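Local coordinates for endoglucanase (Clostridium thermocellum, PDB 2E4T), which hydrolyses internal glucosidic bonds of cellulose and xyloglucan, this chain being the family 44 glycoside hydrolase domain of a longer multidomain enzyme, at residues S68-L73 with G81-P86; V89-H94 with N167-A172; A313-T316 with T321-E324. All blocks are in the same frame, centred on the assembly; numbering follows the deposited sequence.

Interaction 1: residues S68-L73 with G81-P86; sequences SDTYLL and GEWSTP
The connection between helix 71-75 and helix 88-99 folds back on its own starting helix, and L73 against W83 is where the connection touches the helix it came from: an aliphatic side chain laid against one face of an indole, in a clear example of a CH-pi contact. CB of L73 sits 3.8 Å from the centroid of the five-membered ring of W83, only 17° off the ring normal. The two methyl groups extend the touch toward the root of the indole, with L73 CD2 3.7 Å from W83 CD1 and L73 CD1 3.8 Å from W83 CG. W83 carries its CG beside the backbone N (chi1 -78°), which swings the ring back across L73 and on to T70, whose CG2 comes within 4.0 Å of W83 CZ3. The indole NE1 is bonded to V78 O inside the same connection, which helps to fix the ring's tilt.

Each segment has its own brace. An Asx turn leads into helix 71-75, Y71 N reaching D69 OD1 at 2.8 Å, while W83 stands within a type I turn from E82 to T85.

D69 also forms a salt bridge with R47, and its strand 67-69 is the middle one of a small antiparallel sheet with 58-59 and 121-122. L73 additionally touches S88 and V89 of helix 88-99, and at the end of the turn T85, with P86 after it, touches Y164 of helix 158-169.

Interaction 2: residues V89-H94 with N167-A172; sequences VVTTFH and NKYGNA
The ring of Y169 is sandwiched: the edge of H94 points into one face, and the aliphatic CG of its own neighbour K168, in the conformer given here, one of two, covers the other, 3.9 Å above the ring plane. The aromatic pair is a textbook T-shape, the planes standing at 89° with centroids 4.5 Å apart. H94 CD2 is the atom that does the probing, 3.3 Å above the centre of the Y169 ring and nearly equidistant from its six carbons. With CG of H94 anti to the backbone N (chi1 -172°), the imidazole is carried out from helix 88-99 to meet the tyrosine. Both ring nitrogens are engaged as well, ND1 with T105 OG1 and NE2 with T176 O, so that the rotation of the imidazole is set from two directions while its carbon edge serves the stack.

Beyond the ring, the hydroxyl of Y169 runs in close beside T91, with Y169 OH 3.2 Å from T91 CB and 3.1 Å from T91 O. The approach to T91 O does not amount to a hydrogen bond; the hydroxyl is bonded instead to D95 OD1, one residue past the segment. Just after helix 158-169 ends, G170 leaves helical angles with a positive phi.

The two helices flank the parallel barrel side by side. V90 and T91 pack on L165 of helix 158-169, V89 and V90 press inward on F43 of strand 40-43, and the bond to T105 ties H94 to strand 104-109.

Interaction 3: residues A313-T316 with T321-E324; sequences APRT and TYIE
Hydrogen bonding centres on the hydroxyl of T316, which is gripped twice. It donates to E324 OE1, T316 OG1 lying 2.7 Å from that oxygen and about 40° out of the carboxylate plane, and it accepts from a water whose oxygen is 2.8 Å from T316 OG1. The same water donates to Y322 O at 2.8 Å and accepts from E324 N at 2.9 Å, so one solvent molecule stitches the threonine to the backbone of 321-324. The other carboxylate oxygen, E324 OE2, is bonded to S326 OG.

Aromatic and aliphatic packing falls to Y322, whose CG is anti to the backbone N (chi1 -175°), which sets the ring beside R315 and T316. R315 crosses it: CB lies 3.7 Å from Y322 CG, and Y322 CD1 stands 3.6 Å from R315 CZ, over the face of the guanidinium, whose plane is 42° from the ring. T316 OG1 lies at the ring's edge.

R315 is also held by a salt bridge from NE to D319 and a hydrogen bond from NH1 to Q312, which ends helix 304-312; D319 also bonds T321 OG1.

The whole loop links helix 304-312 to helix 327-331. P314 packs on V377 and I380 of helix 368-384, and T316 shares a backbone hydrogen bond with I338 at the start of helix 338-349.

From the N terminus, the three contacts close in series, neither nested nor crossed. Interaction 1 closes a short connection, with seven residues between its segments, and hands the chain directly to helix 88-99, where interaction 2 opens. Interaction 2 then spans 72 residues to join that helix to helix 158-169 on the outside of the barrel. The two touch: L73 CD2 packs 3.7 Å from V89 CG2, so helix 71-75 packs against helix 88-99. Interaction 3, a tight loop with four residues between its segments, lies on the opposite side of the chain's centre, its nearest atoms about 25 Å from interaction 2, and closes a turn within the connection from helix 304-312 to helix 327-331.

Interaction 1: residues S68-L73 with G81-P86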
loop_
_atom_site.group_PDB
_atom_site.type_symbol
_atom_site.label_atom_id
_atom_site.label_comp_id
_atom_site.label_asym_id
_atom_site.label_seq_id
_atom_site.Cartn_x
_atom_site.Cartn_y
_atom_site.Cartn_z
ATOM N N SER A 68 -16.370 -15.305 -15.578
ATOM C CA SER A 68 -16.108 -16.099 -14.381
ATOM C C SER A 68 -15.258 -17.293 -14.784
ATOM O O SER A 68 -15.609 -18.022 -15.730
ATOM C CB SER A 68 -17.394 -16.636 -13.778
ATOM O OG SER A 68 -18.030 -15.601 -12.994
ATOM N N ASP A 69 -14.126 -17.502 -14.084
ATOM C CA ASP A 69 -13.184 -18.517 -14.523
ATOM C C ASP A 69 -12.197 -18.830 -13.385
ATOM O O ASP A 69 -12.397 -18.435 -12.217
ATOM C CB ASP A 69 -12.453 -17.983 -15.763
ATOM C CG ASP A 69 -11.667 -16.690 -15.431
ATOM O OD1 ASP A 69 -11.269 -16.526 -14.296
ATOM O OD2 ASP A 69 -11.512 -15.789 -16.302
ATOM N N THR A 70 -11.193 -19.640 -13.723
ATOM C CA THR A 70 -10.173 -20.102 -12.788
ATOM C C THR A 70 -8.916 -19.193 -12.782
ATOM O O THR A 70 -7.866 -19.620 -12.277
ATOM C CB THR A 70 -9.734 -21.532 -13.140
ATOM O OG1 THR A 70 -9.374 -21.575 -14.543
ATOM C CG2 THR A 70 -10.868 -22.520 -12.925
ATOM N N TYR A 71 -9.040 -17.943 -13.232
ATOM C CA TYR A 71 -7.859 -17.080 -13.328
ATOM C C TYR A 71 -7.053 -17.016 -12.051
ATOM O O TYR A 71 -5.808 -17.042 -12.094
ATOM C CB TYR A 71 -8.287 -15.657 -13.738
ATOM C CG TYR A 71 -7.130 -14.660 -13.700
ATOM C CD1 TYR A 71 -6.227 -14.588 -14.754
ATOM C CD2 TYR A 71 -6.898 -13.845 -12.602
ATOM C CE1 TYR A 71 -5.131 -13.705 -14.695
ATOM C CE2 TYR A 71 -5.837 -12.933 -12.544
ATOM C CZ TYR A 71 -4.987 -12.846 -13.597
ATOM O OH TYR A 71 -3.925 -11.963 -13.573
ATOM N N LEU A 72 -7.693 -16.856 -10.874
ATOM C CA LEU A 72 -6.888 -16.656 -9.667
ATOM C C LEU A 72 -6.142 -17.940 -9.278
ATOM O O LEU A 72 -5.067 -17.855 -8.665
ATOM C CB LEU A 72 -7.706 -16.118 -8.502
ATOM C CG LEU A 72 -8.135 -14.676 -8.641
ATOM C CD1 LEU A 72 -9.054 -14.293 -7.499
ATOM C CD2 LEU A 72 -6.900 -13.727 -8.687
ATOM N N LEU A 73 -6.714 -19.117 -9.563
ATOM C CA LEU A 73 -6.021 -20.371 -9.355
ATOM C C LEU A 73 -4.748 -20.445 -10.209
ATOM O O LEU A 73 -3.662 -20.823 -9.768
ATOM C CB LEU A 73 -6.936 -21.559 -9.679
ATOM C CG LEU A 73 -8.060 -21.772 -8.676
ATOM C CD1 LEU A 73 -9.201 -22.593 -9.332
ATOM C CD2 LEU A 73 -7.533 -22.429 -7.419
ATOM N N GLY A 81 -4.364 -30.129 -8.186
ATOM C CA GLY A 81 -4.956 -31.028 -7.194
ATOM C C GLY A 81 -5.647 -30.291 -6.046
ATOM O O GLY A 81 -6.391 -30.916 -5.304
ATOM N N GLU A 82 -5.410 -28.982 -5.918
ATOM C CA GLU A 82 -6.017 -28.167 -4.879
ATOM C C GLU A 82 -7.068 -27.219 -5.426
ATOM O O GLU A 82 -7.599 -26.394 -4.664
ATOM C CB GLU A 82 -4.930 -27.360 -4.171
ATOM C CG GLU A 82 -3.942 -28.281 -3.394
ATOM C CD GLU A 82 -4.646 -29.130 -2.305
ATOM O OE1 GLU A 82 -4.315 -30.331 -2.218
ATOM O OE2 GLU A 82 -5.565 -28.639 -1.574
ATOM N N TRP A 83 -7.410 -27.286 -6.725
ATOM C CA TRP A 83 -8.355 -26.328 -7.291
ATOM C C TRP A 83 -9.725 -26.396 -6.631
ATOM O O TRP A 83 -10.394 -25.377 -6.580
ATOM C CB TRP A 83 -8.456 -26.491 -8.794
ATOM C CG TRP A 83 -7.307 -25.871 -9.530
ATOM C CD1 TRP A 83 -6.099 -25.499 -9.006
ATOM C CD2 TRP A 83 -7.292 -25.516 -10.908
ATOM N NE1 TRP A 83 -5.313 -24.881 -10.004
ATOM C CE2 TRP A 83 -6.042 -24.900 -11.170
ATOM C CE3 TRP A 83 -8.228 -25.667 -11.953
ATOM C CZ2 TRP A 83 -5.724 -24.397 -12.420
ATOM C CZ3 TRP A 83 -7.921 -25.188 -13.178
ATOM C CH2 TRP A 83 -6.669 -24.571 -13.417
ATOM N N SER A 84 -10.149 -27.566 -6.154
ATOM C CA SER A 84 -11.446 -27.654 -5.512
ATOM C C SER A 84 -11.341 -27.573 -3.988
ATOM O O SER A 84 -12.356 -27.687 -3.323
ATOM C CB SER A 84 -12.141 -28.973 -5.875
ATOM O OG SER A 84 -11.346 -30.051 -5.417
ATOM N N THR A 85 -10.149 -27.322 -3.411
ATOM C CA THR A 85 -10.041 -27.194 -1.971
ATOM C C THR A 85 -10.426 -25.785 -1.571
ATOM O O THR A 85 -9.927 -24.796 -2.195
ATOM C CB THR A 85 -8.637 -27.494 -1.501
ATOM O OG1 THR A 85 -8.294 -28.792 -1.948
ATOM C CG2 THR A 85 -8.439 -27.389 -0.003
ATOM N N PRO A 86 -11.328 -25.608 -0.599
ATOM C CA PRO A 86 -11.733 -24.258 -0.190
ATOM C C PRO A 86 -10.517 -23.373 0.081
ATOM O O PRO A 86 -9.538 -23.792 0.715
ATOM C CB PRO A 86 -12.582 -24.463 1.065
ATOM C CG PRO A 86 -13.174 -25.874 0.823
ATOM C CD PRO A 86 -12.006 -26.656 0.199
#

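Interaction 2: residues V89-H94 with N167-A172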
loop_
_atom_site.group_PDB
_atom_site.type_symbol
_atom_site.label_atom_id
_atom_site.label_comp_id
_atom_site.label_asym_id
_atom_site.label_seq_id
_atom_site.Cartn_x
_atom_site.Cartn_y
_atom_site.Cartn_z
ATOM N N VAL A 89 -6.795 -20.575 -3.328
ATOM C CA VAL A 89 -6.144 -19.358 -3.853
ATOM C C VAL A 89 -5.476 -18.603 -2.691
ATOM O O VAL A 89 -4.332 -18.129 -2.822
ATOM C CB VAL A 89 -7.194 -18.484 -4.574
ATOM C CG1 VAL A 89 -6.705 -17.060 -4.760
ATOM C CG2 VAL A 89 -7.536 -19.111 -5.896
ATOM N N VAL A 90 -6.206 -18.419 -1.599
ATOM C CA VAL A 90 -5.736 -17.609 -0.465
ATOM C C VAL A 90 -4.694 -18.353 0.358
ATOM O O VAL A 90 -3.709 -17.738 0.819
ATOM C CB VAL A 90 -6.935 -17.110 0.348
ATOM C CG1 VAL A 90 -6.495 -16.507 1.658
ATOM C CG2 VAL A 90 -7.713 -16.093 -0.494
ATOM N N THR A 91 -4.870 -19.673 0.548
ATOM C CA THR A 91 -3.873 -20.393 1.318
ATOM C C THR A 91 -2.574 -20.557 0.511
ATOM O O THR A 91 -1.470 -20.514 1.109
ATOM C CB THR A 91 -4.407 -21.731 1.830
ATOM O OG1 THR A 91 -4.718 -22.611 0.724
ATOM C CG2 THR A 91 -5.643 -21.545 2.698
ATOM N N THR A 92 -2.644 -20.683 -0.819
ATOM C CA THR A 92 -1.398 -20.653 -1.585
ATOM C C THR A 92 -0.731 -19.280 -1.452
ATOM O O THR A 92 0.491 -19.176 -1.255
ATOM C CB THR A 92 -1.647 -20.989 -3.089
ATOM O OG1 THR A 92 -2.194 -22.314 -3.158
ATOM C CG2 THR A 92 -0.391 -20.925 -3.894
ATOM N N PHE A 93 -1.542 -18.216 -1.514
ATOM C CA PHE A 93 -1.002 -16.872 -1.426
ATOM C C PHE A 93 -0.301 -16.662 -0.076
ATOM O O PHE A 93 0.845 -16.143 -0.020
ATOM C CB PHE A 93 -2.184 -15.877 -1.571
ATOM C CG PHE A 93 -1.757 -14.450 -1.648
ATOM C CD1 PHE A 93 -1.578 -13.836 -2.876
ATOM C CD2 PHE A 93 -1.581 -13.671 -0.478
ATOM C CE1 PHE A 93 -1.161 -12.479 -2.944
ATOM C CE2 PHE A 93 -1.200 -12.345 -0.538
ATOM C CZ PHE A 93 -0.975 -11.762 -1.776
ATOM N N HIS A 94 -0.956 -17.051 1.022
ATOM C CA HIS A 94 -0.364 -16.896 2.333
ATOM C C HIS A 94 0.809 -17.847 2.553
ATOM O O HIS A 94 1.830 -17.477 3.155
ATOM C CB HIS A 94 -1.423 -17.004 3.414
ATOM C CG HIS A 94 -0.914 -16.671 4.791
ATOM N ND1 HIS A 94 -0.216 -15.490 5.079
ATOM C CD2 HIS A 94 -1.049 -17.366 5.951
ATOM C CE1 HIS A 94 0.041 -15.507 6.384
ATOM N NE2 HIS A 94 -0.450 -16.626 6.931
ATOM N N ASN A 167 -8.532 -21.402 11.548
ATOM C CA ASN A 167 -8.314 -22.801 11.858
ATOM C C ASN A 167 -6.972 -23.293 11.312
ATOM O O ASN A 167 -6.253 -24.052 11.977
ATOM C CB ASN A 167 -9.480 -23.619 11.305
ATOM C CG ASN A 167 -9.296 -25.099 11.582
ATOM O OD1 ASN A 167 -8.852 -25.834 10.666
ATOM N ND2 ASN A 167 -9.491 -25.516 12.795
ATOM N N LYS A 168 -6.645 -22.884 10.082
ATOM C CA LYS A 168 -5.421 -23.361 9.448
ATOM C C LYS A 168 -4.167 -22.710 10.028
ATOM O O LYS A 168 -3.156 -23.380 10.204
ATOM C CB LYS A 168 -5.502 -23.143 7.948
ATOM C CG LYS A 168 -4.295 -23.676 7.211
ATOM C CD LYS A 168 -4.496 -23.654 5.693
ATOM C CE LYS A 168 -3.212 -24.065 4.916
ATOM N NZ LYS A 168 -2.028 -23.464 5.510
ATOM N N TYR A 169 -4.214 -21.386 10.227
ATOM C CA TYR A 169 -3.007 -20.601 10.463
ATOM C C TYR A 169 -2.872 -20.074 11.875
ATOM O O TYR A 169 -1.818 -19.481 12.188
ATOM C CB TYR A 169 -2.944 -19.420 9.483
ATOM C CG TYR A 169 -2.765 -19.846 8.057
ATOM C CD1 TYR A 169 -1.625 -20.492 7.658
ATOM C CD2 TYR A 169 -3.760 -19.602 7.118
ATOM C CE1 TYR A 169 -1.428 -20.873 6.326
ATOM C CE2 TYR A 169 -3.584 -19.936 5.799
ATOM C CZ TYR A 169 -2.431 -20.605 5.407
ATOM O OH TYR A 169 -2.288 -20.907 4.064
ATOM N N GLY A 170 -3.909 -20.185 12.698
ATOM C CA GLY A 170 -3.961 -19.449 13.936
ATOM C C GLY A 170 -4.580 -18.049 13.711
ATOM O O GLY A 170 -4.627 -17.568 12.568
ATOM N N ASN A 171 -4.962 -17.385 14.782
ATOM C CA ASN A 171 -5.502 -16.052 14.676
ATOM C C ASN A 171 -4.390 -15.024 14.404
ATOM O O ASN A 171 -3.176 -15.331 14.425
ATOM C CB ASN A 171 -6.387 -15.726 15.869
ATOM C CG ASN A 171 -5.605 -15.529 17.177
ATOM O OD1 ASN A 171 -4.597 -14.864 17.194
ATOM N ND2 ASN A 171 -5.997 -16.212 18.245
ATOM N N ALA A 172 -4.822 -13.776 14.181
ATOM C CA ALA A 172 -3.892 -12.718 13.795
ATOM C C ALA A 172 -2.842 -12.395 14.833
ATOM O O ALA A 172 -1.852 -11.722 14.494
ATOM C CB ALA A 172 -4.665 -11.464 13.468
#

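Interaction 3: residues A313-T316 with T321-E324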
loop_
_atom_site.group_PDB
_atom_site.type_symbol
_atom_site.label_atom_id
_atom_site.label_comp_id
_atom_site.label_asym_id
_atom_site.label_seq_id
_atom_site.Cartn_x
_atom_site.Cartn_y
_atom_site.Cartn_z
ATOM N N ALA A 313 7.187 14.250 -7.783
ATOM C CA ALA A 313 5.832 13.917 -7.411
ATOM C C ALA A 313 5.669 13.394 -5.977
ATOM O O ALA A 313 4.607 13.655 -5.383
ATOM C CB ALA A 313 5.256 12.915 -8.416
ATOM N N PRO A 314 6.626 12.656 -5.413
ATOM C CA PRO A 314 6.428 12.204 -4.027
ATOM C C PRO A 314 6.196 13.399 -3.054
ATOM O O PRO A 314 5.607 13.187 -1.988
ATOM C CB PRO A 314 7.717 11.439 -3.698
ATOM C CG PRO A 314 8.132 10.905 -5.059
ATOM C CD PRO A 314 7.848 12.056 -6.005
ATOM N N ARG A 315 6.638 14.596 -3.412
ATOM C CA ARG A 315 6.412 15.745 -2.543
ATOM C C ARG A 315 4.933 16.047 -2.343
ATOM O O ARG A 315 4.571 16.652 -1.325
ATOM C CB ARG A 315 7.209 16.941 -3.069
ATOM C CG ARG A 315 8.688 16.759 -2.882
ATOM C CD ARG A 315 9.516 17.776 -3.666
ATOM N NE ARG A 315 9.206 19.133 -3.176
ATOM C CZ ARG A 315 9.551 20.234 -3.846
ATOM N NH1 ARG A 315 10.206 20.159 -5.025
ATOM N NH2 ARG A 315 9.197 21.417 -3.329
ATOM N N THR A 316 4.059 15.664 -3.281
ATOM C CA THR A 316 2.623 15.882 -3.035
ATOM C C THR A 316 2.134 15.113 -1.804
ATOM O O THR A 316 1.115 15.457 -1.213
ATOM C CB THR A 316 1.831 15.482 -4.295
ATOM O OG1 THR A 316 2.313 16.325 -5.333
ATOM C CG2 THR A 316 0.345 15.572 -4.117
ATOM N N THR A 321 4.692 23.046 0.252
ATOM C CA THR A 321 5.128 24.016 -0.733
ATOM C C THR A 321 5.040 23.500 -2.170
ATOM O O THR A 321 5.284 24.278 -3.110
ATOM C CB THR A 321 6.591 24.459 -0.473
ATOM O OG1 THR A 321 7.516 23.412 -0.810
ATOM C CG2 THR A 321 6.804 24.922 0.990
ATOM N N TYR A 322 4.748 22.212 -2.356
ATOM C CA TYR A 322 4.804 21.631 -3.700
ATOM C C TYR A 322 3.419 21.482 -4.331
ATOM O O TYR A 322 2.553 20.765 -3.806
ATOM C CB TYR A 322 5.510 20.237 -3.627
ATOM C CG TYR A 322 5.689 19.702 -5.017
ATOM C CD1 TYR A 322 6.597 20.308 -5.877
ATOM C CD2 TYR A 322 4.944 18.611 -5.485
ATOM C CE1 TYR A 322 6.747 19.857 -7.168
ATOM C CE2 TYR A 322 5.082 18.170 -6.784
ATOM C CZ TYR A 322 5.975 18.797 -7.612
ATOM O OH TYR A 322 6.075 18.339 -8.908
ATOM N N ILE A 323 3.224 22.117 -5.499
ATOM C CA ILE A 323 1.972 22.057 -6.260
ATOM C C ILE A 323 2.295 21.367 -7.597
ATOM O O ILE A 323 2.882 21.934 -8.513
ATOM C CB ILE A 323 1.415 23.441 -6.530
ATOM C CG1 ILE A 323 1.175 24.216 -5.211
ATOM C CG2 ILE A 323 0.113 23.310 -7.309
ATOM C CD1 ILE A 323 0.261 23.494 -4.213
ATOM N N GLU A 324 1.865 20.131 -7.703
ATOM C CA GLU A 324 2.070 19.352 -8.889
ATOM C C GLU A 324 1.201 19.865 -10.048
ATOM O O GLU A 324 0.212 20.554 -9.843
ATOM C CB GLU A 324 1.784 17.851 -8.625
ATOM C CG GLU A 324 0.328 17.546 -8.393
ATOM C CD GLU A 324 0.087 16.090 -8.109
ATOM O OE1 GLU A 324 1.014 15.429 -7.541
ATOM O OE2 GLU A 324 -1.051 15.583 -8.406
HETATM O O HOH W 1 1.075 18.847 -5.277
#